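Local coordinates for protein 5-carboxyvanillate decarboxylase (Sphingomonas paucimobilis, PDB 4L6D) that probably removes the 5-carboxyl group of 5-carboxyvanillate to give vanillate, as a manganese-binding decarboxylase of the amidohydrolase fold, at residues 150-155 with 203-208; 47-52 with 298-303; 275-280 with 311-316. All coordinates share one frame; numbering follows the deposited sequence.

Interaction 1: 150-155 with 203-208; sequences LYYDDP and STNAVR
Arg208 meets Asp153 side-on in a salt bridge. Arg208 NE donates to Asp153 OD1 at 2.9 Å, nearly straight (175°). OD1 lies in the guanidinium plane, but NE stands well above the carboxylate plane. The second bond, Arg208 NH2 to Asp153 OD2, is more bent and comes from the syn side. The carboxylate and guanidinium planes are 58° apart. Asp153 CG sits between its backbone N and carbonyl carbon (chi1 60°), which puts it on the side facing Arg208.

Tyr151 lies between Arg208 and Asn205. Its CD2 is 3.5 Å from Arg208 CD, and the two side chains cross at about a right angle. On the other side of the ring, the CD1 edge meets Asn205 CG at 3.4 Å. The Asn205 amide then reaches the loop backbone: Tyr152 N donates to Asn205 OD1 at 3.0 Å. Asn205 ND2 lies near CD2 of the Tyr152 ring and bonds to Ser145.

The loop makes a type I turn from Tyr151 to Asp154. Asp188 of the second subunit makes a salt bridge to Arg208 NH2, and Tyr189 of the second subunit a hydrogen bond to Asp153 OD2, so this buried ion pair is part of the dimer interface. The contact joins helix 197-211 to the loop that follows strand 140-144 of the parallel barrel sheet and leads to helix 158-167.

Interaction 2: 47-52 with 298-303; sequences PAMIGR and YPYQPM. With VNL (4-hydroxy-3-methoxybenzoate), chain J.
The Tyr300 ring carries the bound vanillate on one face, and the Met49 thioether approaches it obliquely. Vanillate CM2 lies over the ring centre, 3.4 Å above its plane. The closest pair is Tyr300 CD1 and vanillate C1, at 3.3 Å. Met49 makes a Met-aromatic contact, with SD 4.5 Å from the centroid of the Tyr300 ring. Its methyl CE comes to 3.6 Å from Tyr300 CD1, and the two side chains cross at about a right angle. Met49 SD also packs against Pro299 CG.

The Tyr298 ring is covered on both faces. Met303 CE lies over the centre of one and Pro299 CB over the centre of the other. A water sits at its edge, in the ring plane; it accepts from Tyr298 OH and donates to Arg52 O.

Pro299 CB also lies over one face of the Arg52 guanidinium. The chain of Arg52 bends at chi3 (60°), which turns NE back from the straight course of the stem. Its NH1 donates to the carbonyl at 2.9 Å between Arg52 NH1 and Pro299 O (153°), tilted from the carbonyl plane. A second water accepts from Arg52 NH2 and donates to Pro299 O, so that carbonyl receives two donors. Glu59 pairs with Arg52 NE.

Pro299 follows a cis peptide bond. Tyr300 OH bonds to Thr77, and Asp297, a manganese ligand, lies close by. Through Tyr300 the contact reaches the vanillate pocket; Met49 lies against that ring. The contact joins the short helix 49-54 to the loop between strand 292-293 and helix 303-311, with helices 33-40 and 59-67 packed alongside.

Interaction 3: 275-280 with 311-316; sequences ESHAAL and RTAPIP
His277 has CG anti to the carbonyl carbon and beside the backbone N (chi1 -70°), which puts CG on the side of the 311-316 segment. Leu280, one turn further along the helix, has CG anti to its backbone N (chi1 172°), and from there its CD2 branch reaches Ala313. Both residues direct their CB toward the 311-316 segment, and they carry the helix side of the contact.

Pro314 CD lies over a face of the imidazole, in a CH-pi contact. It is 3.6 Å from the centroid of the His277 ring, only 17° off the normal, and offset toward the rim. Its nearest ring atom is His277 CG, at 3.4 Å from Pro314 CD. Ala313 CA rests over the ring too, 3.5 Å from His277 NE2. Thr312 OG1 meets the ring at its edge, in the plane, 3.4 Å from His277 CE1. The polar ends have partners in helix 303-311: His277 NE2 bonds to the carbonyl of Phe309, and Thr312 OG1 to that of Gln308. The NE2 bond helps fix the rotation of the imidazole.

Beside the ring the contact is apolar. Leu280 CD2 packs on the methyl of Ala313, at 3.9 Å from Ala313 CB, and more loosely on Ile315 CD1. Pro314 is the centre of an inverse gamma turn, which sharply bends the chain beside the histidine.

Ser276 caps the helix that bears His277 and Leu280: its OG accepts from Ala279 N at 3.0 Å. This is plain packing of an N-terminal helix turn on a connecting loop. It joins the start of helix 277-287 to the link between helices 303-311 and 317-331, and Phe309 of helix 303-311 packs against both His277 and Leu280.

How the interactions relate
The three contacts are spread round one amidohydrolase barrel, with centres 25 to 30 Å apart. Interactions 1 and 2 lie on opposite sides of the chain's centre. Along the chain, interaction 2 joins an early helix to the loop after the last strand, and both segments of interaction 1 fall between its two ends. Interaction 3 opens after interaction 1 closes, and its segments alternate with those of interaction 2. Helix 303-311 follows the second segment of interaction 2 and leads into that of interaction 3. These two touch where Gln301 packs against Glu275. Interaction 2 reaches the vanillate pocket through Tyr300, while all three contacts touch the second subunit.

Interaction 1: 150-155 with 203-208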
loop_
_atom_site.group_PDB
_atom_site.type_symbol
_atom_site.label_atom_id
_atom_site.label_comp_id
_atom_site.label_asym_id
_atom_site.label_seq_id
_atom_site.Cartn_x
_atom_site.Cartn_y
_atom_site.Cartn_z
ATOM N N LEU A 150 15.386 -9.463 -5.507
ATOM C CA LEU A 150 16.053 -8.553 -4.588
ATOM C C LEU A 150 15.554 -7.154 -4.871
ATOM O O LEU A 150 15.214 -6.822 -6.011
ATOM C CB LEU A 150 17.562 -8.585 -4.798
ATOM C CG LEU A 150 18.246 -9.921 -4.582
ATOM C CD1 LEU A 150 19.696 -9.822 -5.002
ATOM C CD2 LEU A 150 18.129 -10.330 -3.132
ATOM N N TYR A 151 15.544 -6.322 -3.829
ATOM C CA TYR A 151 15.120 -4.936 -3.947
ATOM C C TYR A 151 16.328 -4.001 -3.983
ATOM O O TYR A 151 17.459 -4.433 -3.736
ATOM C CB TYR A 151 14.146 -4.596 -2.816
ATOM C CG TYR A 151 12.876 -5.402 -2.946
ATOM C CD1 TYR A 151 11.981 -5.142 -3.976
ATOM C CD2 TYR A 151 12.581 -6.435 -2.065
ATOM C CE1 TYR A 151 10.821 -5.891 -4.132
ATOM C CE2 TYR A 151 11.415 -7.196 -2.211
ATOM C CZ TYR A 151 10.539 -6.910 -3.240
ATOM O OH TYR A 151 9.383 -7.660 -3.387
ATOM N N TYR A 152 16.086 -2.728 -4.290
ATOM C CA TYR A 152 17.189 -1.831 -4.648
ATOM C C TYR A 152 17.890 -1.179 -3.461
ATOM O O TYR A 152 18.728 -0.297 -3.644
ATOM C CB TYR A 152 16.775 -0.819 -5.730
ATOM C CG TYR A 152 16.459 -1.533 -7.025
ATOM C CD1 TYR A 152 17.326 -2.502 -7.527
ATOM C CD2 TYR A 152 15.269 -1.301 -7.699
ATOM C CE1 TYR A 152 17.029 -3.195 -8.685
ATOM C CE2 TYR A 152 14.969 -1.977 -8.869
ATOM C CZ TYR A 152 15.848 -2.929 -9.349
ATOM O OH TYR A 152 15.557 -3.629 -10.503
ATOM N N ASP A 153 17.561 -1.642 -2.258
ATOM C CA ASP A 153 18.400 -1.385 -1.089
ATOM C C ASP A 153 19.638 -2.284 -1.072
ATOM O O ASP A 153 20.600 -1.997 -0.376
ATOM C CB ASP A 153 17.613 -1.585 0.211
ATOM C CG ASP A 153 17.057 -2.997 0.361
ATOM O OD1 ASP A 153 16.331 -3.453 -0.546
ATOM O OD2 ASP A 153 17.327 -3.637 1.405
ATOM N N ASP A 154 19.619 -3.379 -1.824
ATOM C CA ASP A 154 20.710 -4.343 -1.755
ATOM C C ASP A 154 21.982 -3.732 -2.354
ATOM O O ASP A 154 21.945 -3.195 -3.460
ATOM C CB ASP A 154 20.323 -5.625 -2.495
ATOM C CG ASP A 154 21.259 -6.785 -2.191
ATOM O OD1 ASP A 154 22.489 -6.641 -2.345
ATOM O OD2 ASP A 154 20.752 -7.849 -1.776
ATOM N N PRO A 155 23.100 -3.793 -1.612
ATOM C CA PRO A 155 24.374 -3.235 -2.080
ATOM C C PRO A 155 24.871 -3.842 -3.388
ATOM O O PRO A 155 25.712 -3.234 -4.050
ATOM C CB PRO A 155 25.337 -3.572 -0.939
ATOM C CG PRO A 155 24.445 -3.554 0.278
ATOM C CD PRO A 155 23.178 -4.222 -0.205
ATOM N N SER A 203 5.944 -0.140 -4.380
ATOM C CA SER A 203 6.041 0.734 -3.217
ATOM C C SER A 203 6.976 0.144 -2.174
ATOM O O SER A 203 7.747 0.873 -1.551
ATOM C CB SER A 203 4.672 1.036 -2.593
ATOM O OG SER A 203 4.025 -0.147 -2.150
ATOM N N THR A 204 6.913 -1.167 -1.966
ATOM C CA THR A 204 7.793 -1.786 -0.972
ATOM C C THR A 204 9.264 -1.658 -1.368
ATOM O O THR A 204 10.111 -1.380 -0.529
ATOM C CB THR A 204 7.391 -3.242 -0.700
ATOM O OG1 THR A 204 6.055 -3.269 -0.170
ATOM C CG2 THR A 204 8.335 -3.896 0.299
ATOM N N ASN A 205 9.553 -1.846 -2.651
ATOM C CA ASN A 205 10.892 -1.624 -3.181
ATOM C C ASN A 205 11.350 -0.205 -2.825
ATOM O O ASN A 205 12.401 -0.004 -2.202
ATOM C CB ASN A 205 10.862 -1.832 -4.702
ATOM C CG ASN A 205 12.247 -2.065 -5.307
ATOM O OD1 ASN A 205 13.272 -1.814 -4.680
ATOM N ND2 ASN A 205 12.264 -2.562 -6.548
ATOM N N ALA A 206 10.531 0.786 -3.168
ATOM C CA ALA A 206 10.909 2.169 -2.916
ATOM C C ALA A 206 11.083 2.500 -1.432
ATOM O O ALA A 206 11.991 3.262 -1.059
ATOM C CB ALA A 206 9.909 3.124 -3.569
ATOM N N VAL A 207 10.209 1.959 -0.586
ATOM C CA VAL A 207 10.350 2.198 0.847
ATOM C C VAL A 207 11.660 1.595 1.378
ATOM O O VAL A 207 12.349 2.218 2.185
ATOM C CB VAL A 207 9.120 1.681 1.622
ATOM C CG1 VAL A 207 9.368 1.696 3.128
ATOM C CG2 VAL A 207 7.909 2.531 1.272
ATOM N N ARG A 208 12.018 0.400 0.909
ATOM C CA ARG A 208 13.291 -0.205 1.291
ATOM C C ARG A 208 14.445 0.693 0.852
ATOM O O ARG A 208 15.408 0.883 1.591
ATOM C CB ARG A 208 13.470 -1.600 0.674
ATOM C CG ARG A 208 12.504 -2.659 1.199
ATOM C CD ARG A 208 12.751 -4.012 0.498
ATOM N NE ARG A 208 14.071 -4.537 0.854
ATOM C CZ ARG A 208 14.294 -5.422 1.818
ATOM N NH1 ARG A 208 13.282 -5.957 2.492
ATOM N NH2 ARG A 208 15.534 -5.792 2.101
#

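Interaction 2: 47-52 with 298-303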
loop_
_atom_site.group_PDB
_atom_site.type_symbol
_atom_site.label_atom_id
_atom_site.label_comp_id
_atom_site.label_asym_id
_atom_site.label_seq_id
_atom_site.Cartn_x
_atom_site.Cartn_y
_atom_site.Cartn_z
ATOM N N PRO A 47 -4.169 -11.946 -26.955
ATOM C CA PRO A 47 -3.417 -12.104 -28.206
ATOM C C PRO A 47 -3.142 -10.805 -28.978
ATOM O O PRO A 47 -2.247 -10.793 -29.821
ATOM C CB PRO A 47 -4.313 -13.027 -29.034
ATOM C CG PRO A 47 -5.691 -12.736 -28.538
ATOM C CD PRO A 47 -5.543 -12.470 -27.070
ATOM N N ALA A 48 -3.882 -9.737 -28.700
ATOM C CA ALA A 48 -3.692 -8.481 -29.430
ATOM C C ALA A 48 -2.559 -7.641 -28.857
ATOM O O ALA A 48 -2.080 -6.696 -29.493
ATOM C CB ALA A 48 -4.983 -7.670 -29.430
ATOM N N MET A 49 -2.132 -7.974 -27.645
ATOM C CA MET A 49 -1.245 -7.074 -26.920
ATOM C C MET A 49 0.149 -6.889 -27.533
ATOM O O MET A 49 0.666 -5.777 -27.542
ATOM C CB MET A 49 -1.165 -7.473 -25.447
ATOM C CG MET A 49 -0.464 -6.450 -24.577
ATOM S SD MET A 49 -1.265 -4.828 -24.565
ATOM C CE MET A 49 -2.612 -5.088 -23.416
ATOM N N ILE A 50 0.774 -7.954 -28.029
ATOM C CA ILE A 50 2.087 -7.792 -28.666
ATOM C C ILE A 50 2.038 -6.764 -29.796
ATOM O O ILE A 50 2.899 -5.892 -29.885
ATOM C CB ILE A 50 2.664 -9.127 -29.176
ATOM C CG1 ILE A 50 3.139 -9.971 -27.994
ATOM C CG2 ILE A 50 3.817 -8.885 -30.162
ATOM C CD1 ILE A 50 3.467 -11.388 -28.345
ATOM N N GLY A 51 1.017 -6.855 -30.638
ATOM C CA GLY A 51 0.874 -5.919 -31.740
ATOM C C GLY A 51 0.702 -4.486 -31.262
ATOM O O GLY A 51 1.316 -3.567 -31.814
ATOM N N ARG A 52 -0.121 -4.290 -30.236
ATOM C CA ARG A 52 -0.373 -2.948 -29.724
ATOM C C ARG A 52 0.846 -2.338 -29.034
ATOM O O ARG A 52 1.098 -1.138 -29.151
ATOM C CB ARG A 52 -1.618 -2.951 -28.831
ATOM C CG ARG A 52 -2.832 -3.504 -29.599
ATOM C CD ARG A 52 -4.144 -3.324 -28.878
ATOM N NE ARG A 52 -4.404 -1.915 -28.632
ATOM C CZ ARG A 52 -4.470 -1.390 -27.418
ATOM N NH1 ARG A 52 -4.324 -2.174 -26.359
ATOM N NH2 ARG A 52 -4.691 -0.093 -27.265
ATOM N N TYR A 298 -0.681 3.589 -21.688
ATOM C CA TYR A 298 -1.013 2.964 -22.964
ATOM C C TYR A 298 0.049 1.884 -23.261
ATOM O O TYR A 298 1.211 2.074 -22.921
ATOM C CB TYR A 298 -1.011 4.042 -24.054
ATOM C CG TYR A 298 -1.382 3.521 -25.418
ATOM C CD1 TYR A 298 -2.706 3.473 -25.821
ATOM C CD2 TYR A 298 -0.405 3.054 -26.299
ATOM C CE1 TYR A 298 -3.055 2.988 -27.063
ATOM C CE2 TYR A 298 -0.744 2.565 -27.540
ATOM C CZ TYR A 298 -2.073 2.541 -27.922
ATOM O OH TYR A 298 -2.441 2.051 -29.154
ATOM N N PRO A 299 -0.329 0.750 -23.888
ATOM C CA PRO A 299 -1.642 0.355 -24.413
ATOM C C PRO A 299 -2.492 -0.419 -23.419
ATOM O O PRO A 299 -3.541 -0.960 -23.791
ATOM C CB PRO A 299 -1.266 -0.552 -25.585
ATOM C CG PRO A 299 -0.038 -1.252 -25.106
ATOM C CD PRO A 299 0.726 -0.194 -24.310
ATOM N N TYR A 300 -2.052 -0.472 -22.172
ATOM C CA TYR A 300 -2.798 -1.196 -21.150
ATOM C C TYR A 300 -4.057 -0.446 -20.711
ATOM O O TYR A 300 -4.992 -1.046 -20.176
ATOM C CB TYR A 300 -1.877 -1.508 -19.971
ATOM C CG TYR A 300 -0.690 -2.379 -20.369
ATOM C CD1 TYR A 300 -0.851 -3.743 -20.614
ATOM C CD2 TYR A 300 0.582 -1.834 -20.529
ATOM C CE1 TYR A 300 0.226 -4.547 -20.995
ATOM C CE2 TYR A 300 1.667 -2.631 -20.907
ATOM C CZ TYR A 300 1.483 -3.983 -21.134
ATOM O OH TYR A 300 2.544 -4.781 -21.505
ATOM N N GLN A 301 -4.066 0.869 -20.929
ATOM C CA GLN A 301 -5.246 1.705 -20.726
ATOM C C GLN A 301 -5.445 2.594 -21.947
ATOM O O GLN A 301 -4.489 2.885 -22.667
ATOM C CB GLN A 301 -5.102 2.562 -19.473
ATOM C CG GLN A 301 -5.008 1.719 -18.223
ATOM C CD GLN A 301 -5.407 2.458 -16.963
ATOM O OE1 GLN A 301 -5.034 2.054 -15.877
ATOM N NE2 GLN A 301 -6.214 3.506 -17.102
ATOM N N PRO A 302 -6.690 3.027 -22.189
ATOM C CA PRO A 302 -6.988 3.872 -23.350
ATOM C C PRO A 302 -6.640 5.343 -23.134
ATOM O O PRO A 302 -6.676 5.847 -22.013
ATOM C CB PRO A 302 -8.502 3.732 -23.486
ATOM C CG PRO A 302 -8.977 3.505 -22.108
ATOM C CD PRO A 302 -7.921 2.616 -21.490
ATOM N N MET A 303 -6.330 6.029 -24.224
ATOM C CA MET A 303 -5.894 7.421 -24.144
ATOM C C MET A 303 -6.991 8.418 -23.798
ATOM O O MET A 303 -6.753 9.312 -22.990
ATOM C CB MET A 303 -5.207 7.846 -25.443
ATOM C CG MET A 303 -3.990 7.003 -25.754
ATOM S SD MET A 303 -2.944 7.775 -27.000
ATOM C CE MET A 303 -2.226 6.344 -27.819
HETATM C C1 VNL J . -0.664 -4.133 -17.327
HETATM C CO1 VNL J . -0.976 -2.799 -17.034
HETATM C CO2 VNL J . 0.657 -4.528 -17.614
HETATM C CM1 VNL J . 0.035 -1.820 -17.030
HETATM C CM2 VNL J . 1.676 -3.578 -17.602
HETATM O OM VNL J . 2.990 -3.867 -17.867
HETATM C CZ VNL J . 1.355 -2.178 -17.307
HETATM C CC VNL J . -1.769 -5.156 -17.366
HETATM C CV VNL J . 3.391 -5.220 -18.154
HETATM O O1 VNL J . -2.976 -4.795 -17.411
HETATM O O2 VNL J . -1.456 -6.370 -17.419
HETATM O O3 VNL J . 2.318 -1.267 -17.639
HETATM O O HOH W 1 -0.523 0.707 -30.404
HETATM O O HOH W 2 -5.595 1.089 -24.883
#

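Interaction 3: 275-280 with 311-316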
loop_
_atom_site.group_PDB
_atom_site.type_symbol
_atom_site.label_atom_id
_atom_site.label_comp_id
_atom_site.label_asym_id
_atom_site.label_seq_id
_atom_site.Cartn_x
_atom_site.Cartn_y
_atom_site.Cartn_z
ATOM N N GLU A 275 -6.827 7.929 -12.464
ATOM C CA GLU A 275 -7.516 9.078 -13.041
ATOM C C GLU A 275 -8.540 9.611 -12.048
ATOM O O GLU A 275 -9.744 9.602 -12.287
ATOM C CB GLU A 275 -8.130 8.665 -14.388
ATOM C CG GLU A 275 -7.018 8.213 -15.346
ATOM C CD GLU A 275 -7.507 7.528 -16.621
ATOM O OE1 GLU A 275 -8.708 7.619 -16.955
ATOM O OE2 GLU A 275 -6.648 6.899 -17.294
ATOM N N SER A 276 -8.015 10.078 -10.916
ATOM C CA SER A 276 -8.822 10.608 -9.826
ATOM C C SER A 276 -8.440 12.045 -9.534
ATOM O O SER A 276 -7.313 12.319 -9.138
ATOM C CB SER A 276 -8.575 9.778 -8.562
ATOM O OG SER A 276 -9.068 10.460 -7.415
ATOM N N HIS A 277 -9.373 12.972 -9.724
ATOM C CA HIS A 277 -9.075 14.362 -9.378
ATOM C C HIS A 277 -8.747 14.523 -7.896
ATOM O O HIS A 277 -7.913 15.351 -7.528
ATOM C CB HIS A 277 -10.233 15.277 -9.760
ATOM C CG HIS A 277 -10.406 15.439 -11.236
ATOM N ND1 HIS A 277 -11.617 15.766 -11.809
ATOM C CD2 HIS A 277 -9.519 15.331 -12.256
ATOM C CE1 HIS A 277 -11.469 15.846 -13.120
ATOM N NE2 HIS A 277 -10.211 15.573 -13.419
ATOM N N ALA A 278 -9.400 13.744 -7.042
ATOM C CA ALA A 278 -9.157 13.844 -5.604
ATOM C C ALA A 278 -7.746 13.402 -5.249
ATOM O O ALA A 278 -7.083 14.039 -4.429
ATOM C CB ALA A 278 -10.175 13.006 -4.823
ATOM N N ALA A 279 -7.294 12.301 -5.848
ATOM C CA ALA A 279 -5.956 11.797 -5.570
ATOM C C ALA A 279 -4.916 12.737 -6.168
ATOM O O ALA A 279 -3.834 12.917 -5.609
ATOM C CB ALA A 279 -5.773 10.381 -6.130
ATOM N N LEU A 280 -5.248 13.326 -7.314
ATOM C CA LEU A 280 -4.342 14.282 -7.965
ATOM C C LEU A 280 -4.174 15.512 -7.079
ATOM O O LEU A 280 -3.044 15.966 -6.844
ATOM C CB LEU A 280 -4.885 14.705 -9.338
ATOM C CG LEU A 280 -4.131 15.841 -10.042
ATOM C CD1 LEU A 280 -2.692 15.435 -10.308
ATOM C CD2 LEU A 280 -4.823 16.234 -11.343
ATOM N N ARG A 311 -7.402 17.232 -18.752
ATOM C CA ARG A 311 -7.986 18.439 -19.346
ATOM C C ARG A 311 -9.075 19.046 -18.465
ATOM O O ARG A 311 -9.327 20.254 -18.520
ATOM C CB ARG A 311 -8.549 18.167 -20.747
ATOM C CG ARG A 311 -7.495 17.942 -21.831
ATOM C CD ARG A 311 -8.181 18.063 -23.192
ATOM N NE ARG A 311 -7.413 17.504 -24.306
ATOM C CZ ARG A 311 -6.376 18.101 -24.877
ATOM N NH1 ARG A 311 -5.963 19.287 -24.439
ATOM N NH2 ARG A 311 -5.750 17.507 -25.890
ATOM N N THR A 312 -9.739 18.207 -17.675
ATOM C CA THR A 312 -10.819 18.678 -16.821
ATOM C C THR A 312 -10.424 18.793 -15.348
ATOM O O THR A 312 -11.294 19.015 -14.503
ATOM C CB THR A 312 -12.052 17.765 -16.899
ATOM O OG1 THR A 312 -11.700 16.452 -16.428
ATOM C CG2 THR A 312 -12.569 17.680 -18.334
ATOM N N ALA A 313 -9.138 18.660 -15.030
ATOM C CA ALA A 313 -8.731 18.687 -13.621
ATOM C C ALA A 313 -9.033 20.052 -12.985
ATOM O O ALA A 313 -8.768 21.102 -13.591
ATOM C CB ALA A 313 -7.276 18.345 -13.483
ATOM N N PRO A 314 -9.587 20.044 -11.762
ATOM C CA PRO A 314 -9.978 21.285 -11.086
ATOM C C PRO A 314 -8.783 21.931 -10.387
ATOM O O PRO A 314 -8.707 22.011 -9.156
ATOM C CB PRO A 314 -11.034 20.814 -10.086
ATOM C CG PRO A 314 -10.638 19.422 -9.770
ATOM C CD PRO A 314 -10.077 18.851 -11.050
ATOM N N ILE A 315 -7.845 22.376 -11.216
ATOM C CA ILE A 315 -6.618 23.023 -10.781
ATOM C C ILE A 315 -6.376 24.183 -11.743
ATOM O O ILE A 315 -6.899 24.186 -12.860
ATOM C CB ILE A 315 -5.423 22.033 -10.803
ATOM C CG1 ILE A 315 -5.244 21.452 -12.211
ATOM C CG2 ILE A 315 -5.637 20.939 -9.768
ATOM C CD1 ILE A 315 -4.157 20.391 -12.327
ATOM N N PRO A 316 -5.603 25.193 -11.316
ATOM C CA PRO A 316 -5.357 26.349 -12.181
ATOM C C PRO A 316 -4.629 25.939 -13.454
ATOM O O PRO A 316 -3.954 24.907 -13.457
ATOM C CB PRO A 316 -4.466 27.250 -11.310
ATOM C CG PRO A 316 -4.805 26.863 -9.911
ATOM C CD PRO A 316 -5.053 25.383 -9.962
#